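Local coordinates for protein beta-galactosidase (Geobacillus stearothermophilus, PDB 4OIF) that probably hydrolyses terminal non-reducing beta-D-galactose residues of beta-D-galactosides, as a zinc-containing trimeric glycosidase of family GH42, at residues A[309-312]-A[317-320]; A[350-355]-A[407-412]; A[477-482]-A[511-516]; A[520-525]-A[560-565]; A[543-548]-A[604-609]. All blocks are in the same frame, centred on the assembly; numbering follows the deposited sequence.

Contact 1 closes the shortest loop, four residues between helix 296-312 and strand 319-322 of the TIM barrel. Contact 2 closes 51 residues, bringing the end of helix 341-351 to the linker before strand 413-416. The two touch, for Phe318 O lies 2.9 Å from Asp355 N, and form one buried patch. The other three lie in the trimerisation domain. Contact 3 closes 28 residues between the start of helix 481-492 and a loop that also meets another subunit. Contacts 4 and 5 cross, segment 543-548 lying between 520-525 and 560-565: contact 4 joins helix 519-525 to the end of strand 555-561, contact 5 the hairpin 541-553 to helix 600-613. No loop nests within another.

Contact 1 (A[309-312]-A[317-320]); sequences LYRS and PFLL
Phe318 takes the crowded position at chi1 72°, with CG between its backbone N and carbonyl carbon, and this sets the ring against the end of helix 296-312. There it meets Arg311, whose CG stands anti to the backbone N (chi1 -173°) and whose chain bends at chi3, leading the guanidinium off and leaving the base of the side chain for the ring. Phe318 CD1 lies 3.8 Å from Arg311 CB and 3.9 Å from Arg311 CA, an oblique approach. Tyr310 adds only its carbonyl, with O 4.3 Å from Phe318 CB.

The two segments, four residues apart in the chain, join helix to strand within the beta-alpha-beta unit 282-284, 296-312, 319-322 of the TIM barrel. An aromatic suits the strand side because the ring also meets Trp283, on which Tyr310 packs edge-to-face, while the hydroxyl of Tyr310 bonds to Met257 O. An arginine suits the helix side: its aliphatic root serves the ring, and its charged end forms salt bridges with Asp308 and Asp457 and a hydrogen bond to His352 O.

The chemistry is thus divided along one residue. Across this junction the contact is apolar and without direction, while the buried charge of Arg311 is answered by acidic and carbonyl oxygens beyond it.

Contact 2 (A[350-355]-A[407-412]); sequences IAHGSD and TNRPAE
Gly353, facing Arg409 from the end of helix 341-351, has the positive phi (128°) of the C' residue in a Schellman motif: Gly353 N bonds to Ile350 O, and Ser354 N to Met349 O. A side chain at these backbone angles would collide with the preceding carbonyl oxygen, hence the glycine. The other segment, 407-412, is an extended linker leading to strand 413-416, and the backbones are nearest at Gly353 and Asn408, whose CA atoms are 6.9 Å apart. The motif turns the chain toward barrel strand 356-359.

Arg409 is the side chain that spans the gap. Its NH1 donates to Ala351 O over 3.0 Å, bent at the hydrogen (141°); the oxygen lies almost in the guanidinium plane, whereas the donor is tilted 26° from the carbonyl plane. A long, bendable side chain suits this place, since the helix's last carbonyls lack an i+4 amide. The chain's turn at chi3 also brings NH1 within 3.5 Å of His352 CA. The His352 ring is nearly parallel to the guanidinium, though met obliquely, and its ND1 is bound by Asp308. With a leucine in place of Arg409, Ala351 O would probably lose this charged donor, and one direct tie between linker and helix end would go. At the start of the linker segment, a water donates to Thr407 O at 2.9 Å and only weakly to Gly353 O at 3.5 Å.

Contact 3 (A[477-482]-A[511-516]); sequences YLVSEE and LAYLGG
Tyr513 reaches to the N-terminal end of helix 481-492, where Ser480 is the N-cap residue, in the trimerisation domain with its mixed, partly parallel sheet. The ring stands with CG anti to the carbonyl carbon (chi1 -76°), which sends it from its loop straight at the turn before the helix. There the hydroxyl donates to Val479 O at 2.6 Å, a short bond. The acceptor lies near the ring plane, beyond the edge; seen from the carbonyl, the donor is tilted 18° out of its plane.

A tyrosine fits because it is both long and two-natured. Its phenol satisfies a main-chain oxygen, while the edge carbon CE2 rests 4.4 Å from Val479 CG1. Ser480 is turned away from the ring, and its OG caps Thr483 N, the usual service of a serine at this position. Glu481, first in the helix, bends its chain so that OE1 bonds to His518; its CD lies beside the Tyr513 ring edge, near the plane.

The same loop faces the trimer interface: Ala512 O accepts from Arg366 NE of the second subunit. At the start of the helix Tyr513 OH also comes within 3.5 Å of Glu481 N, an approach without a bond.

Contact 4 (A[520-525]-A[560-565]); sequences DLREMF and KIHAAT
Arg522 and His562 meet with their flat groups nearly perpendicular, the guanidinium and imidazole planes 84° apart. The arginine makes the contact with its methylenes: CG lies 3.6 Å from His562 CD2, and CD 3.5 Å from His562 NE2. Because Arg522 CG is anti to the backbone N (chi1 180°), the chain runs out from the helix and passes obliquely by the imidazole; the bend at chi3 then leads the guanidinium off, with NE 4.7 Å from His562 NE2. The ring is steadied from another direction by Glu528, whose OE2 bonds to His562 NE2. That carboxylate would probably ease the closeness of the arginine to a histidine that might be charged. Putting an alanine at Arg522 removes the methylenes beside CD2 and NE2, and the imidazole would probably pack less firmly and turn more easily about its CB-CG bond.

Farther along the two segments, Ala564 CB abuts Phe525 O at 3.2 Å, a snug fit that suits so small a side chain. Helix 519-525 is thereby docked on the turn between strands 555-561 and 565-570, where His562 and Ala564 share backbone bonds with Gly526. On another side of the helix, Phe525 packs on strand 496-500 and Met524 on helix 481-492.

Contact 5 (A[543-548]-A[604-609]); sequences VHYRGR and RDFYQE
Arg546 and Glu609 form a salt bridge from the tip of a hairpin to helix 600-613. NE donates to Glu609 OE2 at 3.0 Å with a fairly straight N-H (159°), and NH2 gives OE1 a weaker bond of 3.4 Å. The oxygen OE2 lies in the guanidinium plane, yet the donor arrives from above the carboxylate plane, so the fork is a twisted one. The remaining terminal nitrogen, NH1, pairs with Glu567, which leaves the arginine gripped by two acids.

Beneath it, Tyr545 swings inward with CG anti to its backbone N (chi1 168°). Its OH lies 3.7 Å above the Arg546 guanidinium plane, toward the rim, and 3.5 Å from Phe606 CD1. The two aromatic side chains cross at about a right angle, and Phe606 continues into the core on Val498 and Val581. Asp605 has both oxygens engaged, OD2 by Tyr550 OH and OD1 by Gln601 NE2. Arg548 passes it at a distance, with CD 4.3 Å from Asp605 OD2, and its guanidinium makes a cation-pi contact with Tyr550.

Two backbone bonds close the turn: Tyr545 N bonds to Arg548 O at 2.9 Å, and Arg548 N returns the bond to Tyr545 O. Arg546 and Gly547, both at positive phi, make this the type I' turn of a tight two-residue beta-hairpin, joining strands 541-545 and 548-553.

Contact 1 (A[309-312]-A[317-320])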
# COMPACT_ATOMS: atom_id res chain seq x y z
N LEU A 309 -13.14 -30.18 -5.14
CA LEU A 309 -14.22 -29.25 -5.39
C LEU A 309 -14.69 -29.34 -6.84
O LEU A 309 -15.88 -29.55 -7.11
CB LEU A 309 -13.79 -27.82 -5.02
CG LEU A 309 -14.78 -26.71 -5.38
CD1 LEU A 309 -16.12 -26.88 -4.68
CD2 LEU A 309 -14.18 -25.36 -5.07
N TYR A 310 -13.76 -29.21 -7.78
CA TYR A 310 -14.12 -29.10 -9.19
C TYR A 310 -14.55 -30.43 -9.82
O TYR A 310 -15.35 -30.46 -10.75
CB TYR A 310 -12.96 -28.49 -9.98
CG TYR A 310 -12.80 -27.01 -9.72
CD1 TYR A 310 -13.84 -26.28 -9.15
CD2 TYR A 310 -11.62 -26.34 -10.04
CE1 TYR A 310 -13.72 -24.93 -8.90
CE2 TYR A 310 -11.49 -24.98 -9.79
CZ TYR A 310 -12.55 -24.28 -9.21
OH TYR A 310 -12.45 -22.93 -8.94
N ARG A 311 -14.04 -31.53 -9.29
CA ARG A 311 -14.55 -32.83 -9.69
C ARG A 311 -15.99 -32.92 -9.24
O ARG A 311 -16.88 -33.23 -10.03
CB ARG A 311 -13.73 -33.98 -9.08
CG ARG A 311 -14.12 -35.37 -9.60
CD ARG A 311 -13.65 -36.45 -8.65
NE ARG A 311 -14.17 -36.21 -7.31
CZ ARG A 311 -13.44 -35.79 -6.28
NH1 ARG A 311 -12.14 -35.58 -6.42
NH2 ARG A 311 -14.03 -35.59 -5.11
N SER A 312 -16.23 -32.58 -7.98
CA SER A 312 -17.57 -32.76 -7.41
C SER A 312 -18.67 -31.90 -8.05
O SER A 312 -19.84 -32.26 -7.94
CB SER A 312 -17.53 -32.52 -5.91
OG SER A 312 -16.71 -33.48 -5.26
N PRO A 317 -15.56 -37.19 -14.07
CA PRO A 317 -14.18 -36.72 -14.22
C PRO A 317 -14.09 -35.27 -14.72
O PRO A 317 -14.97 -34.82 -15.45
CB PRO A 317 -13.59 -37.68 -15.26
CG PRO A 317 -14.45 -38.89 -15.18
CD PRO A 317 -15.82 -38.41 -14.86
N PHE A 318 -13.05 -34.55 -14.31
CA PHE A 318 -12.83 -33.19 -14.80
C PHE A 318 -11.62 -33.16 -15.72
O PHE A 318 -10.91 -34.15 -15.86
CB PHE A 318 -12.66 -32.20 -13.64
CG PHE A 318 -11.36 -32.34 -12.90
CD1 PHE A 318 -11.25 -33.19 -11.81
CD2 PHE A 318 -10.24 -31.59 -13.28
CE1 PHE A 318 -10.05 -33.31 -11.12
CE2 PHE A 318 -9.03 -31.71 -12.60
CZ PHE A 318 -8.94 -32.57 -11.51
N LEU A 319 -11.37 -32.03 -16.36
CA LEU A 319 -10.23 -31.93 -17.24
C LEU A 319 -9.30 -30.81 -16.77
O LEU A 319 -9.69 -29.65 -16.69
CB LEU A 319 -10.69 -31.70 -18.69
CG LEU A 319 -11.46 -32.88 -19.32
CD1 LEU A 319 -12.20 -32.47 -20.59
CD2 LEU A 319 -10.55 -34.08 -19.60
N LEU A 320 -8.07 -31.18 -16.41
CA LEU A 320 -7.06 -30.17 -16.19
C LEU A 320 -6.78 -29.52 -17.53
O LEU A 320 -6.28 -30.17 -18.45
CB LEU A 320 -5.79 -30.78 -15.61
CG LEU A 320 -4.68 -29.76 -15.34
CD1 LEU A 320 -5.17 -28.74 -14.33
CD2 LEU A 320 -3.41 -30.45 -14.85

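Contact 2 (A[350-355]-A[407-412])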
# COMPACT_ATOMS: atom_id res chain seq x y z
N ILE A 350 -4.43 -36.61 -11.96
CA ILE A 350 -5.20 -37.78 -12.40
C ILE A 350 -5.87 -38.49 -11.20
O ILE A 350 -6.98 -39.01 -11.30
CB ILE A 350 -4.31 -38.79 -13.17
CG1 ILE A 350 -3.64 -38.08 -14.36
CG2 ILE A 350 -5.12 -40.02 -13.65
CD1 ILE A 350 -4.62 -37.49 -15.34
N ALA A 351 -5.19 -38.50 -10.06
CA ALA A 351 -5.67 -39.25 -8.91
C ALA A 351 -6.95 -38.65 -8.31
O ALA A 351 -7.77 -39.38 -7.75
CB ALA A 351 -4.57 -39.33 -7.86
N HIS A 352 -7.12 -37.34 -8.42
CA HIS A 352 -8.28 -36.68 -7.85
C HIS A 352 -9.38 -36.49 -8.88
O HIS A 352 -10.39 -35.87 -8.59
CB HIS A 352 -7.89 -35.33 -7.24
CG HIS A 352 -7.24 -35.43 -5.90
ND1 HIS A 352 -7.93 -35.27 -4.71
CD2 HIS A 352 -5.95 -35.67 -5.55
CE1 HIS A 352 -7.10 -35.42 -3.70
NE2 HIS A 352 -5.89 -35.66 -4.18
N GLY A 353 -9.19 -37.06 -10.07
CA GLY A 353 -10.29 -37.15 -11.03
C GLY A 353 -10.10 -36.63 -12.45
O GLY A 353 -10.97 -36.83 -13.29
N SER A 354 -8.98 -35.98 -12.73
CA SER A 354 -8.76 -35.46 -14.08
C SER A 354 -8.55 -36.55 -15.14
O SER A 354 -7.82 -37.52 -14.90
CB SER A 354 -7.57 -34.50 -14.10
OG SER A 354 -7.35 -33.98 -15.39
N ASP A 355 -9.18 -36.39 -16.29
CA ASP A 355 -8.91 -37.25 -17.45
C ASP A 355 -7.99 -36.56 -18.46
O ASP A 355 -7.97 -36.92 -19.64
CB ASP A 355 -10.20 -37.70 -18.13
CG ASP A 355 -10.90 -38.82 -17.38
OD1 ASP A 355 -10.24 -39.47 -16.54
OD2 ASP A 355 -12.10 -39.06 -17.63
N THR A 407 -13.22 -43.15 -15.08
CA THR A 407 -13.50 -43.69 -13.75
C THR A 407 -13.86 -42.58 -12.76
O THR A 407 -13.29 -41.48 -12.80
CB THR A 407 -12.30 -44.48 -13.18
OG1 THR A 407 -11.14 -43.65 -13.15
CG2 THR A 407 -12.04 -45.73 -14.02
N ASN A 408 -14.79 -42.89 -11.87
CA ASN A 408 -15.19 -41.97 -10.82
C ASN A 408 -14.59 -42.37 -9.47
O ASN A 408 -13.72 -43.25 -9.41
CB ASN A 408 -16.71 -41.91 -10.73
CG ASN A 408 -17.33 -41.32 -12.00
OD1 ASN A 408 -17.26 -40.11 -12.24
ND2 ASN A 408 -17.94 -42.18 -12.82
N ARG A 409 -15.03 -41.71 -8.40
CA ARG A 409 -14.45 -41.96 -7.08
C ARG A 409 -15.35 -41.45 -5.97
O ARG A 409 -15.09 -40.40 -5.37
CB ARG A 409 -13.07 -41.31 -6.96
CG ARG A 409 -12.92 -39.97 -7.66
CD ARG A 409 -11.66 -39.28 -7.19
NE ARG A 409 -11.79 -38.89 -5.79
CZ ARG A 409 -10.77 -38.69 -4.97
NH1 ARG A 409 -9.53 -38.86 -5.40
NH2 ARG A 409 -10.99 -38.33 -3.71
N PRO A 410 -16.39 -42.22 -5.66
CA PRO A 410 -17.41 -41.81 -4.70
C PRO A 410 -16.81 -41.62 -3.32
O PRO A 410 -15.92 -42.37 -2.91
CB PRO A 410 -18.41 -42.98 -4.72
CG PRO A 410 -18.14 -43.70 -6.00
CD PRO A 410 -16.66 -43.57 -6.20
N ALA A 411 -17.29 -40.61 -2.62
CA ALA A 411 -16.79 -40.32 -1.29
C ALA A 411 -17.93 -40.43 -0.29
O ALA A 411 -19.08 -40.16 -0.62
CB ALA A 411 -16.15 -38.92 -1.25
N GLU A 412 -17.61 -40.83 0.94
CA GLU A 412 -18.59 -40.87 2.02
C GLU A 412 -18.54 -39.61 2.86
O GLU A 412 -19.32 -39.46 3.81
CB GLU A 412 -18.35 -42.08 2.91
CG GLU A 412 -18.36 -43.38 2.15
CD GLU A 412 -18.10 -44.54 3.06
OE1 GLU A 412 -16.96 -44.65 3.56
OE2 GLU A 412 -19.04 -45.33 3.28
O HOH W 1 -13.37 -38.79 -11.72

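Contact 3 (A[477-482]-A[511-516])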
# COMPACT_ATOMS: atom_id res chain seq x y z
N TYR A 477 -21.87 -18.88 7.38
CA TYR A 477 -22.40 -17.60 7.85
C TYR A 477 -23.72 -17.25 7.18
O TYR A 477 -24.70 -16.96 7.85
CB TYR A 477 -21.34 -16.52 7.60
CG TYR A 477 -21.80 -15.08 7.53
CD1 TYR A 477 -21.92 -14.30 8.68
CD2 TYR A 477 -22.04 -14.47 6.30
CE1 TYR A 477 -22.31 -12.97 8.61
CE2 TYR A 477 -22.42 -13.14 6.22
CZ TYR A 477 -22.56 -12.40 7.38
OH TYR A 477 -22.96 -11.08 7.31
N LEU A 478 -23.75 -17.31 5.86
CA LEU A 478 -24.98 -17.13 5.11
C LEU A 478 -25.60 -18.48 4.76
O LEU A 478 -24.93 -19.35 4.23
CB LEU A 478 -24.70 -16.33 3.84
CG LEU A 478 -25.85 -16.08 2.86
CD1 LEU A 478 -25.65 -14.74 2.17
CD2 LEU A 478 -25.97 -17.21 1.83
N VAL A 479 -26.89 -18.64 5.04
CA VAL A 479 -27.61 -19.87 4.70
C VAL A 479 -29.12 -19.61 4.61
O VAL A 479 -29.68 -18.91 5.44
CB VAL A 479 -27.32 -21.00 5.72
CG1 VAL A 479 -27.91 -20.66 7.09
CG2 VAL A 479 -27.83 -22.33 5.21
N SER A 480 -29.77 -20.15 3.60
CA SER A 480 -31.20 -19.93 3.42
C SER A 480 -32.02 -20.85 4.30
O SER A 480 -31.52 -21.86 4.80
CB SER A 480 -31.60 -20.13 1.94
OG SER A 480 -31.56 -21.50 1.55
N GLU A 481 -33.30 -20.51 4.47
CA GLU A 481 -34.24 -21.38 5.16
C GLU A 481 -34.27 -22.75 4.50
O GLU A 481 -34.31 -23.78 5.18
CB GLU A 481 -35.64 -20.77 5.16
CG GLU A 481 -35.78 -19.47 5.92
CD GLU A 481 -36.33 -19.69 7.32
OE1 GLU A 481 -36.09 -20.76 7.89
OE2 GLU A 481 -37.02 -18.78 7.84
N GLU A 482 -34.23 -22.75 3.18
CA GLU A 482 -34.34 -23.96 2.40
C GLU A 482 -33.14 -24.90 2.61
O GLU A 482 -33.32 -26.11 2.82
CB GLU A 482 -34.50 -23.60 0.93
CG GLU A 482 -34.30 -24.74 -0.03
CD GLU A 482 -34.49 -24.31 -1.47
OE1 GLU A 482 -35.59 -23.80 -1.79
OE2 GLU A 482 -33.55 -24.45 -2.28
N LEU A 511 -29.32 -10.72 5.52
CA LEU A 511 -30.16 -10.16 6.56
C LEU A 511 -30.03 -11.04 7.80
O LEU A 511 -30.14 -12.27 7.72
CB LEU A 511 -31.60 -10.10 6.07
CG LEU A 511 -32.43 -8.83 6.14
CD1 LEU A 511 -31.60 -7.58 5.90
CD2 LEU A 511 -33.57 -8.95 5.11
N ALA A 512 -29.74 -10.43 8.95
CA ALA A 512 -29.58 -11.17 10.20
C ALA A 512 -30.86 -11.92 10.60
O ALA A 512 -31.95 -11.35 10.57
CB ALA A 512 -29.15 -10.24 11.30
N TYR A 513 -30.71 -13.20 10.95
CA TYR A 513 -31.81 -13.97 11.56
C TYR A 513 -32.11 -13.38 12.92
O TYR A 513 -31.20 -13.10 13.71
CB TYR A 513 -31.47 -15.46 11.70
CG TYR A 513 -31.53 -16.25 10.42
CD1 TYR A 513 -32.76 -16.66 9.91
CD2 TYR A 513 -30.37 -16.59 9.72
CE1 TYR A 513 -32.84 -17.38 8.73
CE2 TYR A 513 -30.44 -17.32 8.53
CZ TYR A 513 -31.68 -17.71 8.05
OH TYR A 513 -31.78 -18.43 6.88
N LEU A 514 -33.38 -13.17 13.20
CA LEU A 514 -33.74 -12.45 14.41
C LEU A 514 -34.24 -13.39 15.49
O LEU A 514 -34.78 -14.45 15.21
CB LEU A 514 -34.81 -11.40 14.10
CG LEU A 514 -34.48 -10.23 13.17
CD1 LEU A 514 -35.62 -9.22 13.25
CD2 LEU A 514 -33.15 -9.57 13.53
N GLY A 515 -34.05 -12.99 16.74
CA GLY A 515 -34.73 -13.64 17.83
C GLY A 515 -34.05 -14.92 18.23
O GLY A 515 -34.68 -15.88 18.65
N GLY A 516 -32.74 -14.93 18.09
CA GLY A 516 -31.97 -16.09 18.44
C GLY A 516 -31.80 -16.99 17.24
O GLY A 516 -32.35 -16.76 16.18

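Contact 4 (A[520-525]-A[560-565])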
# COMPACT_ATOMS: atom_id res chain seq x y z
N ASP A 520 -34.67 -24.65 13.69
CA ASP A 520 -34.24 -25.93 13.13
C ASP A 520 -32.82 -26.27 13.55
O ASP A 520 -32.56 -27.38 14.01
CB ASP A 520 -34.33 -25.92 11.60
CG ASP A 520 -35.76 -26.05 11.10
OD1 ASP A 520 -36.67 -26.31 11.92
OD2 ASP A 520 -35.97 -25.91 9.87
N LEU A 521 -31.90 -25.32 13.41
CA LEU A 521 -30.50 -25.52 13.81
C LEU A 521 -30.36 -25.74 15.32
O LEU A 521 -29.60 -26.61 15.76
CB LEU A 521 -29.64 -24.33 13.37
CG LEU A 521 -29.56 -24.06 11.86
CD1 LEU A 521 -28.80 -22.79 11.63
CD2 LEU A 521 -28.92 -25.21 11.08
N ARG A 522 -31.10 -24.96 16.11
CA ARG A 522 -31.08 -25.11 17.56
C ARG A 522 -31.46 -26.54 17.93
O ARG A 522 -30.77 -27.20 18.71
CB ARG A 522 -32.02 -24.12 18.25
CG ARG A 522 -32.01 -24.28 19.78
CD ARG A 522 -33.08 -23.44 20.51
NE ARG A 522 -34.44 -23.84 20.15
CZ ARG A 522 -35.32 -23.03 19.56
NH1 ARG A 522 -34.98 -21.78 19.28
NH2 ARG A 522 -36.53 -23.47 19.25
N GLU A 523 -32.56 -27.00 17.35
CA GLU A 523 -33.04 -28.36 17.58
C GLU A 523 -32.00 -29.39 17.16
O GLU A 523 -31.70 -30.31 17.92
CB GLU A 523 -34.34 -28.59 16.81
CG GLU A 523 -35.60 -28.15 17.54
CD GLU A 523 -36.83 -28.18 16.64
OE1 GLU A 523 -36.73 -28.71 15.51
OE2 GLU A 523 -37.89 -27.66 17.06
N MET A 524 -31.48 -29.23 15.95
CA MET A 524 -30.50 -30.16 15.40
C MET A 524 -29.31 -30.34 16.33
O MET A 524 -28.96 -31.46 16.71
CB MET A 524 -30.03 -29.69 14.03
CG MET A 524 -31.08 -29.80 12.94
SD MET A 524 -30.68 -28.80 11.51
CE MET A 524 -29.14 -29.59 11.04
N PHE A 525 -28.68 -29.22 16.69
CA PHE A 525 -27.43 -29.24 17.43
C PHE A 525 -27.64 -29.30 18.94
O PHE A 525 -26.70 -29.50 19.69
CB PHE A 525 -26.59 -28.01 17.06
CG PHE A 525 -26.05 -28.04 15.66
CD1 PHE A 525 -24.82 -28.65 15.39
CD2 PHE A 525 -26.77 -27.49 14.61
CE1 PHE A 525 -24.32 -28.70 14.09
CE2 PHE A 525 -26.28 -27.53 13.31
CZ PHE A 525 -25.05 -28.14 13.05
N LYS A 560 -24.90 -21.69 24.48
CA LYS A 560 -25.99 -22.09 25.37
C LYS A 560 -26.43 -23.54 25.08
O LYS A 560 -26.88 -23.84 23.97
CB LYS A 560 -27.17 -21.13 25.19
CG LYS A 560 -28.38 -21.40 26.07
CD LYS A 560 -29.53 -20.49 25.65
CE LYS A 560 -30.59 -20.32 26.72
NZ LYS A 560 -31.54 -19.25 26.32
N ILE A 561 -26.31 -24.41 26.07
CA ILE A 561 -26.64 -25.84 25.90
C ILE A 561 -28.11 -26.16 26.12
O ILE A 561 -28.74 -25.67 27.04
CB ILE A 561 -25.82 -26.72 26.88
CG1 ILE A 561 -24.33 -26.60 26.58
CG2 ILE A 561 -26.26 -28.18 26.79
CD1 ILE A 561 -23.98 -26.90 25.17
N HIS A 562 -28.64 -27.02 25.25
CA HIS A 562 -29.98 -27.57 25.44
C HIS A 562 -29.90 -29.09 25.63
O HIS A 562 -29.54 -29.56 26.70
CB HIS A 562 -30.86 -27.21 24.25
CG HIS A 562 -31.06 -25.74 24.08
ND1 HIS A 562 -31.63 -24.96 25.06
CD2 HIS A 562 -30.75 -24.90 23.07
CE1 HIS A 562 -31.67 -23.70 24.66
NE2 HIS A 562 -31.14 -23.64 23.45
N ALA A 563 -30.22 -29.85 24.59
CA ALA A 563 -30.14 -31.30 24.64
C ALA A 563 -28.71 -31.84 24.45
O ALA A 563 -28.43 -33.00 24.77
CB ALA A 563 -31.06 -31.91 23.61
N ALA A 564 -27.82 -31.01 23.94
CA ALA A 564 -26.51 -31.47 23.48
C ALA A 564 -25.58 -31.90 24.61
O ALA A 564 -25.71 -31.47 25.75
CB ALA A 564 -25.83 -30.40 22.65
N THR A 565 -24.64 -32.77 24.27
CA THR A 565 -23.62 -33.22 25.20
C THR A 565 -22.41 -32.31 25.06
O THR A 565 -21.99 -31.99 23.94
CB THR A 565 -23.22 -34.69 24.91
OG1 THR A 565 -24.38 -35.52 25.01
CG2 THR A 565 -22.17 -35.18 25.86

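Contact 5 (A[543-548]-A[604-609])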
# COMPACT_ATOMS: atom_id res chain seq x y z
N VAL A 543 -9.04 -25.14 24.39
CA VAL A 543 -10.17 -26.00 24.68
C VAL A 543 -9.70 -27.34 25.25
O VAL A 543 -8.83 -28.00 24.69
CB VAL A 543 -11.03 -26.24 23.43
CG1 VAL A 543 -12.11 -27.27 23.71
CG2 VAL A 543 -11.64 -24.94 22.96
N HIS A 544 -10.26 -27.74 26.38
CA HIS A 544 -10.00 -29.07 26.89
C HIS A 544 -11.01 -30.02 26.29
O HIS A 544 -12.23 -29.79 26.38
CB HIS A 544 -10.07 -29.10 28.41
CG HIS A 544 -9.41 -30.29 29.02
ND1 HIS A 544 -10.10 -31.45 29.30
CD2 HIS A 544 -8.13 -30.51 29.39
CE1 HIS A 544 -9.27 -32.34 29.83
NE2 HIS A 544 -8.07 -31.79 29.89
N TYR A 545 -10.48 -31.07 25.67
CA TYR A 545 -11.27 -32.03 24.91
C TYR A 545 -10.56 -33.39 24.92
O TYR A 545 -9.35 -33.47 24.67
CB TYR A 545 -11.49 -31.51 23.49
CG TYR A 545 -12.03 -32.52 22.52
CD1 TYR A 545 -13.39 -32.75 22.41
CD2 TYR A 545 -11.18 -33.24 21.68
CE1 TYR A 545 -13.89 -33.67 21.52
CE2 TYR A 545 -11.67 -34.16 20.78
CZ TYR A 545 -13.03 -34.38 20.70
OH TYR A 545 -13.53 -35.29 19.81
N ARG A 546 -11.32 -34.44 25.23
CA ARG A 546 -10.78 -35.79 25.37
C ARG A 546 -9.47 -35.82 26.14
O ARG A 546 -8.50 -36.41 25.67
CB ARG A 546 -10.58 -36.44 24.01
CG ARG A 546 -11.83 -36.54 23.16
CD ARG A 546 -12.77 -37.60 23.67
NE ARG A 546 -13.86 -37.87 22.74
CZ ARG A 546 -15.06 -37.29 22.81
NH1 ARG A 546 -15.31 -36.41 23.77
NH2 ARG A 546 -16.00 -37.60 21.92
N GLY A 547 -9.43 -35.16 27.29
CA GLY A 547 -8.26 -35.19 28.16
C GLY A 547 -7.08 -34.32 27.77
O GLY A 547 -6.08 -34.25 28.50
N ARG A 548 -7.16 -33.64 26.64
CA ARG A 548 -6.03 -32.84 26.19
C ARG A 548 -6.44 -31.35 26.09
O ARG A 548 -7.62 -31.04 25.96
CB ARG A 548 -5.53 -33.38 24.84
CG ARG A 548 -4.25 -32.76 24.27
CD ARG A 548 -4.05 -33.23 22.82
NE ARG A 548 -2.86 -32.70 22.15
CZ ARG A 548 -2.67 -31.42 21.82
NH1 ARG A 548 -3.59 -30.51 22.12
NH2 ARG A 548 -1.57 -31.04 21.20
N ARG A 604 -7.57 -33.44 13.85
CA ARG A 604 -7.10 -34.81 13.71
C ARG A 604 -7.84 -35.73 14.68
O ARG A 604 -8.41 -36.73 14.27
CB ARG A 604 -5.59 -34.89 13.92
CG ARG A 604 -4.78 -34.25 12.81
CD ARG A 604 -3.34 -34.71 12.87
NE ARG A 604 -2.50 -33.94 11.96
CZ ARG A 604 -1.72 -32.94 12.34
NH1 ARG A 604 -1.63 -32.59 13.62
NH2 ARG A 604 -1.00 -32.30 11.43
N ASP A 605 -7.87 -35.38 15.97
CA ASP A 605 -8.47 -36.25 16.98
C ASP A 605 -10.01 -36.35 16.85
O ASP A 605 -10.60 -37.46 16.87
CB ASP A 605 -8.05 -35.75 18.37
CG ASP A 605 -6.52 -35.82 18.60
OD1 ASP A 605 -5.81 -36.48 17.82
OD2 ASP A 605 -6.01 -35.22 19.57
N PHE A 606 -10.65 -35.20 16.69
CA PHE A 606 -12.09 -35.08 16.54
C PHE A 606 -12.59 -35.93 15.37
O PHE A 606 -13.50 -36.80 15.49
CB PHE A 606 -12.46 -33.60 16.34
CG PHE A 606 -13.94 -33.35 16.23
CD1 PHE A 606 -14.71 -33.15 17.37
CD2 PHE A 606 -14.56 -33.34 14.99
CE1 PHE A 606 -16.09 -32.94 17.26
CE2 PHE A 606 -15.93 -33.13 14.89
CZ PHE A 606 -16.69 -32.93 16.04
N TYR A 607 -11.97 -35.68 14.23
CA TYR A 607 -12.38 -36.37 13.02
C TYR A 607 -11.91 -37.82 13.01
O TYR A 607 -12.49 -38.64 12.32
CB TYR A 607 -11.88 -35.62 11.78
CG TYR A 607 -12.71 -34.40 11.48
CD1 TYR A 607 -14.08 -34.50 11.25
CD2 TYR A 607 -12.14 -33.14 11.44
CE1 TYR A 607 -14.85 -33.39 10.98
CE2 TYR A 607 -12.91 -32.02 11.17
CZ TYR A 607 -14.25 -32.15 10.94
OH TYR A 607 -15.01 -31.04 10.67
N GLN A 608 -10.90 -38.13 13.81
CA GLN A 608 -10.47 -39.52 13.92
C GLN A 608 -11.59 -40.29 14.56
O GLN A 608 -11.96 -41.38 14.09
CB GLN A 608 -9.20 -39.66 14.76
CG GLN A 608 -8.60 -41.05 14.68
CD GLN A 608 -8.19 -41.42 13.26
OE1 GLN A 608 -7.75 -40.56 12.48
NE2 GLN A 608 -8.33 -42.69 12.90
N GLU A 609 -12.12 -39.71 15.63
CA GLU A 609 -13.27 -40.31 16.29
C GLU A 609 -14.44 -40.45 15.33
O GLU A 609 -15.12 -41.48 15.33
CB GLU A 609 -13.70 -39.50 17.50
CG GLU A 609 -12.78 -39.69 18.68
CD GLU A 609 -13.54 -39.99 19.94
OE1 GLU A 609 -14.78 -40.06 19.87
OE2 GLU A 609 -12.89 -40.14 21.00